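Local coordinates for phosphatidylinositol-specific phospholipase C1 (Streptomyces antibioticus, PDB 3H4X), which belongs to the phosphatidylinositol-specific phospholipase C enzymes, built on a TIM-type barrel of mostly parallel strands surrounded by helices, at residues A25-H37 against W179-F191. Numbering follows the deposited sequence.
Sequences ATTYGTSTSVGVH and WPSRADLAGKFLF. With EOH (ethanol), chain U.
Thr27 and Ser181 face each other in a single beta bridge, CA atoms 3.7 Å apart, that joins the first modelled residues, 25-30, to the chain entering strand 189-195. Two backbone hydrogen bonds flank Thr27: Tyr28 N donates to Pro180 O (3.1 Å), and Arg182 N donates to Thr26 O (3.0 Å). Thr26 O is shared further: water 1 donates to it and accepts from Ala183 N, while Ser181 CA-H approaches it.

Polar side chains brace both partners. Thr27 OG1, lying between its own N and carbonyl carbon (chi1 77°), accepts from Gly29 N in an ST turn, and Thr30 OG1 takes the Thr27 N-H. Ser181 OG likewise accepts from Asp184 N and donates to Asp184 OD2 from above the carboxylate plane. Arg182 runs beside Thr26, its CD 3.3 Å from Thr26 OG1; the bend at chi3 (59°) turns the guanidinium toward strand 31-36, where Arg182 NH1 makes a weak, bent hydrogen bond to Ser31 OG. NH1 also donates to water 2, which lies at the guanidinium edge and links it to Ser33 OG.

Apolar contact centres on the buried Tyr28. Tyr28 CB meets Leu185 CD1 (3.6 Å) and Trp179 CB, and Tyr28 CD2 lies over one face of the indole, offset toward the rim, the ring planes 55° apart. Farther out, Tyr28 CE2 touches Leu190 CD2 (3.8 Å), and Arg182 NH1 lies near Tyr28 CD1. Gly29 CA comes to 3.8 Å from Trp179 CD1; the indole NE1 of Trp179 is hydrogen-bonded to His280 O.

The contact sits at the N-terminal ends of the parallel strands of the TIM-type barrel, joining the lead-ins to strands 31-36 and 189-195, with strands 58-64 and 124-130 between the two in the sheet. Leu125 of strand 124-130 packs against Tyr28 and Leu190, whereas Val334 of strand 334-336 meets Ser31 and Arg182.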
loop_
_atom_site.group_PDB
_atom_site.type_symbol
_atom_site.label_atom_id
_atom_site.label_comp_id
_atom_site.label_asym_id
_atom_site.label_seq_id
_atom_site.Cartn_x
_atom_site.Cartn_y
_atom_site.Cartn_z
ATOM N N ALA A 25 2.097 17.154 15.779
ATOM C CA ALA A 25 1.912 15.672 15.812
ATOM C C ALA A 25 3.124 14.857 15.343
ATOM O O ALA A 25 4.241 15.018 15.875
ATOM C CB ALA A 25 0.648 15.268 15.070
ATOM N N THR A 26 2.959 14.063 14.284
ATOM C CA THR A 26 2.123 14.381 13.125
ATOM C C THR A 26 0.877 13.523 12.852
ATOM O O THR A 26 0.441 12.730 13.685
ATOM C CB THR A 26 3.000 14.218 11.885
ATOM O OG1 THR A 26 3.577 12.906 11.905
ATOM C CG2 THR A 26 4.123 15.245 11.891
ATOM N N THR A 27 0.322 13.700 11.653
ATOM C CA THR A 27 -0.763 12.858 11.157
ATOM C C THR A 27 -0.250 11.962 10.043
ATOM O O THR A 27 0.874 12.117 9.564
ATOM C CB THR A 27 -1.910 13.682 10.550
ATOM O OG1 THR A 27 -1.522 14.137 9.244
ATOM C CG2 THR A 27 -2.279 14.869 11.439
ATOM N N TYR A 28 -1.098 11.041 9.604
ATOM C CA TYR A 28 -0.722 10.139 8.527
ATOM C C TYR A 28 -0.414 10.915 7.248
ATOM O O TYR A 28 0.283 10.415 6.367
ATOM C CB TYR A 28 -1.824 9.109 8.274
ATOM C CG TYR A 28 -1.306 7.764 7.807
ATOM C CD1 TYR A 28 -0.460 7.010 8.608
ATOM C CD2 TYR A 28 -1.678 7.242 6.572
ATOM C CE1 TYR A 28 0.013 5.779 8.191
ATOM C CE2 TYR A 28 -1.216 6.011 6.146
ATOM C CZ TYR A 28 -0.368 5.287 6.955
ATOM O OH TYR A 28 0.086 4.063 6.526
ATOM N N GLY A 29 -0.933 12.138 7.153
ATOM C CA GLY A 29 -0.722 12.983 5.981
ATOM C C GLY A 29 0.377 14.026 6.102
ATOM O O GLY A 29 0.655 14.735 5.138
ATOM N N THR A 30 1.005 14.129 7.273
ATOM C CA THR A 30 2.061 15.130 7.471
ATOM C C THR A 30 3.404 14.522 7.868
ATOM O O THR A 30 4.305 15.223 8.334
ATOM C CB THR A 30 1.648 16.222 8.482
ATOM O OG1 THR A 30 1.444 15.638 9.775
ATOM C CG2 THR A 30 0.372 16.905 8.023
ATOM N N SER A 31 3.541 13.220 7.640
ATOM C CA SER A 31 4.777 12.511 7.934
ATOM C C SER A 31 5.350 11.870 6.675
ATOM O O SER A 31 4.642 11.658 5.686
ATOM C CB SER A 31 4.523 11.424 8.975
ATOM O OG SER A 31 3.631 10.445 8.468
ATOM N N THR A 32 6.642 11.571 6.719
ATOM C CA THR A 32 7.302 10.786 5.695
ATOM C C THR A 32 7.915 9.573 6.369
ATOM O O THR A 32 8.603 9.696 7.389
ATOM C CB THR A 32 8.408 11.583 4.994
ATOM O OG1 THR A 32 7.862 12.796 4.469
ATOM C CG2 THR A 32 9.021 10.771 3.867
ATOM N N SER A 33 7.653 8.400 5.807
ATOM C CA SER A 33 8.134 7.157 6.378
ATOM C C SER A 33 8.643 6.241 5.266
ATOM O O SER A 33 8.670 6.635 4.096
ATOM C CB SER A 33 7.046 6.502 7.237
ATOM O OG SER A 33 5.847 6.304 6.511
ATOM N N VAL A 34 9.052 5.031 5.628
ATOM C CA VAL A 34 9.849 4.210 4.726
ATOM C C VAL A 34 9.215 2.846 4.470
ATOM O O VAL A 34 8.669 2.219 5.380
ATOM C CB VAL A 34 11.286 4.043 5.279
ATOM C CG1 VAL A 34 12.174 3.331 4.270
ATOM C CG2 VAL A 34 11.868 5.405 5.647
ATOM N N GLY A 35 9.292 2.388 3.225
ATOM C CA GLY A 35 8.706 1.110 2.857
ATOM C C GLY A 35 9.696 0.149 2.237
ATOM O O GLY A 35 10.772 0.548 1.778
ATOM N N VAL A 36 9.318 -1.125 2.231
ATOM C CA VAL A 36 10.105 -2.172 1.603
ATOM C C VAL A 36 9.303 -2.817 0.487
ATOM O O VAL A 36 8.207 -3.336 0.707
ATOM C CB VAL A 36 10.512 -3.268 2.603
ATOM C CG1 VAL A 36 11.283 -4.369 1.897
ATOM C CG2 VAL A 36 11.332 -2.679 3.729
ATOM N N HIS A 37 9.858 -2.781 -0.716
ATOM C CA HIS A 37 9.237 -3.405 -1.871
ATOM C C HIS A 37 9.348 -4.928 -1.772
ATOM O O HIS A 37 10.342 -5.451 -1.274
ATOM C CB HIS A 37 9.917 -2.900 -3.147
ATOM C CG HIS A 37 9.202 -3.284 -4.404
ATOM N ND1 HIS A 37 9.720 -4.176 -5.317
ATOM C CD2 HIS A 37 7.997 -2.903 -4.890
ATOM C CE1 HIS A 37 8.868 -4.320 -6.318
ATOM N NE2 HIS A 37 7.813 -3.561 -6.081
ATOM N N TRP A 179 -5.951 13.438 7.663
ATOM C CA TRP A 179 -5.899 12.094 8.239
ATOM C C TRP A 179 -5.810 12.168 9.756
ATOM O O TRP A 179 -5.396 13.182 10.305
ATOM C CB TRP A 179 -4.665 11.350 7.722
ATOM C CG TRP A 179 -4.681 11.094 6.254
ATOM C CD1 TRP A 179 -4.325 11.967 5.272
ATOM C CD2 TRP A 179 -5.066 9.880 5.598
ATOM N NE1 TRP A 179 -4.463 11.373 4.041
ATOM C CE2 TRP A 179 -4.923 10.094 4.216
ATOM C CE3 TRP A 179 -5.517 8.636 6.045
ATOM C CZ2 TRP A 179 -5.220 9.111 3.274
ATOM C CZ3 TRP A 179 -5.812 7.660 5.109
ATOM C CH2 TRP A 179 -5.664 7.905 3.742
ATOM N N PRO A 180 -6.177 11.081 10.445
ATOM C CA PRO A 180 -5.956 11.061 11.885
ATOM C C PRO A 180 -4.473 11.149 12.237
ATOM O O PRO A 180 -3.607 10.872 11.400
ATOM C CB PRO A 180 -6.516 9.699 12.309
ATOM C CG PRO A 180 -7.469 9.323 11.222
ATOM C CD PRO A 180 -6.841 9.855 9.973
ATOM N N SER A 181 -4.192 11.535 13.477
ATOM C CA SER A 181 -2.825 11.551 13.968
ATOM C C SER A 181 -2.232 10.147 13.897
ATOM O O SER A 181 -2.950 9.146 13.956
ATOM C CB SER A 181 -2.774 12.068 15.407
ATOM O OG SER A 181 -3.192 11.070 16.317
ATOM N N ARG A 182 -0.913 10.078 13.770
ATOM C CA ARG A 182 -0.232 8.794 13.770
ATOM C C ARG A 182 -0.513 8.037 15.068
ATOM O O ARG A 182 -0.704 6.821 15.055
ATOM C CB ARG A 182 1.270 8.986 13.573
ATOM C CG ARG A 182 1.638 9.637 12.250
ATOM C CD ARG A 182 3.139 9.604 12.031
ATOM N NE ARG A 182 3.619 8.229 12.042
ATOM C CZ ARG A 182 3.584 7.419 10.988
ATOM N NH1 ARG A 182 3.109 7.854 9.829
ATOM N NH2 ARG A 182 4.027 6.175 11.094
ATOM N N ALA A 183 -0.558 8.758 16.184
ATOM C CA ALA A 183 -0.866 8.149 17.478
ATOM C C ALA A 183 -2.233 7.467 17.457
ATOM O O ALA A 183 -2.405 6.363 17.973
ATOM C CB ALA A 183 -0.809 9.196 18.585
ATOM N N ASP A 184 -3.205 8.127 16.840
ATOM C CA ASP A 184 -4.561 7.600 16.770
ATOM C C ASP A 184 -4.658 6.348 15.900
ATOM O O ASP A 184 -5.568 5.537 16.073
ATOM C CB ASP A 184 -5.524 8.673 16.260
ATOM C CG ASP A 184 -5.902 9.672 17.336
ATOM O OD1 ASP A 184 -6.467 9.249 18.365
ATOM O OD2 ASP A 184 -5.631 10.878 17.159
ATOM N N LEU A 185 -3.720 6.196 14.968
ATOM C CA LEU A 185 -3.704 5.052 14.060
ATOM C C LEU A 185 -2.897 3.869 14.599
ATOM O O LEU A 185 -2.653 2.899 13.878
ATOM C CB LEU A 185 -3.183 5.482 12.689
ATOM C CG LEU A 185 -4.187 6.321 11.895
ATOM C CD1 LEU A 185 -3.494 7.099 10.791
ATOM C CD2 LEU A 185 -5.302 5.445 11.334
ATOM N N ALA A 186 -2.494 3.941 15.864
ATOM C CA ALA A 186 -1.823 2.817 16.503
ATOM C C ALA A 186 -2.700 1.576 16.397
ATOM O O ALA A 186 -3.913 1.644 16.579
ATOM C CB ALA A 186 -1.521 3.135 17.963
ATOM N N GLY A 187 -2.083 0.443 16.083
ATOM C CA GLY A 187 -2.806 -0.812 15.971
ATOM C C GLY A 187 -3.659 -0.943 14.720
ATOM O O GLY A 187 -4.562 -1.775 14.679
ATOM N N LYS A 188 -3.376 -0.137 13.696
ATOM C CA LYS A 188 -4.138 -0.195 12.448
ATOM C C LYS A 188 -3.310 -0.643 11.254
ATOM O O LYS A 188 -2.108 -0.378 11.162
ATOM C CB LYS A 188 -4.769 1.163 12.123
ATOM C CG LYS A 188 -5.748 1.658 13.172
ATOM C CD LYS A 188 -7.009 0.811 13.224
ATOM C CE LYS A 188 -7.922 1.279 14.354
ATOM N NZ LYS A 188 -9.200 0.525 14.394
ATOM N N PHE A 189 -3.992 -1.315 10.335
ATOM C CA PHE A 189 -3.471 -1.586 9.008
ATOM C C PHE A 189 -4.262 -0.770 8.007
ATOM O O PHE A 189 -5.475 -0.588 8.150
ATOM C CB PHE A 189 -3.640 -3.059 8.641
ATOM C CG PHE A 189 -2.822 -3.996 9.479
ATOM C CD1 PHE A 189 -1.440 -4.017 9.385
ATOM C CD2 PHE A 189 -3.439 -4.879 10.345
ATOM C CE1 PHE A 189 -0.692 -4.894 10.160
ATOM C CE2 PHE A 189 -2.696 -5.755 11.116
ATOM C CZ PHE A 189 -1.323 -5.761 11.023
ATOM N N LEU A 190 -3.569 -0.301 6.980
ATOM C CA LEU A 190 -4.211 0.318 5.839
ATOM C C LEU A 190 -3.775 -0.448 4.602
ATOM O O LEU A 190 -2.729 -1.104 4.609
ATOM C CB LEU A 190 -3.823 1.794 5.729
ATOM C CG LEU A 190 -4.241 2.675 6.916
ATOM C CD1 LEU A 190 -3.205 2.645 8.036
ATOM C CD2 LEU A 190 -4.486 4.105 6.475
ATOM N N PHE A 191 -4.576 -0.368 3.546
ATOM C CA PHE A 191 -4.256 -1.037 2.296
ATOM C C PHE A 191 -4.284 -0.046 1.145
ATOM O O PHE A 191 -5.183 0.792 1.064
ATOM C CB PHE A 191 -5.256 -2.163 2.014
ATOM C CG PHE A 191 -5.114 -3.340 2.929
ATOM C CD1 PHE A 191 -4.361 -4.437 2.551
ATOM C CD2 PHE A 191 -5.727 -3.351 4.168
ATOM C CE1 PHE A 191 -4.212 -5.518 3.392
ATOM C CE2 PHE A 191 -5.583 -4.433 5.013
ATOM C CZ PHE A 191 -4.825 -5.518 4.621
HETATM C C1 EOH U . 0.021 6.091 19.691
HETATM C C2 EOH U . 1.140 5.057 19.691
HETATM O O EOH U . -1.125 5.639 20.378
HETATM O O HOH W 1 0.609 11.505 16.291
HETATM O O HOH W 2 3.516 5.762 8.008
#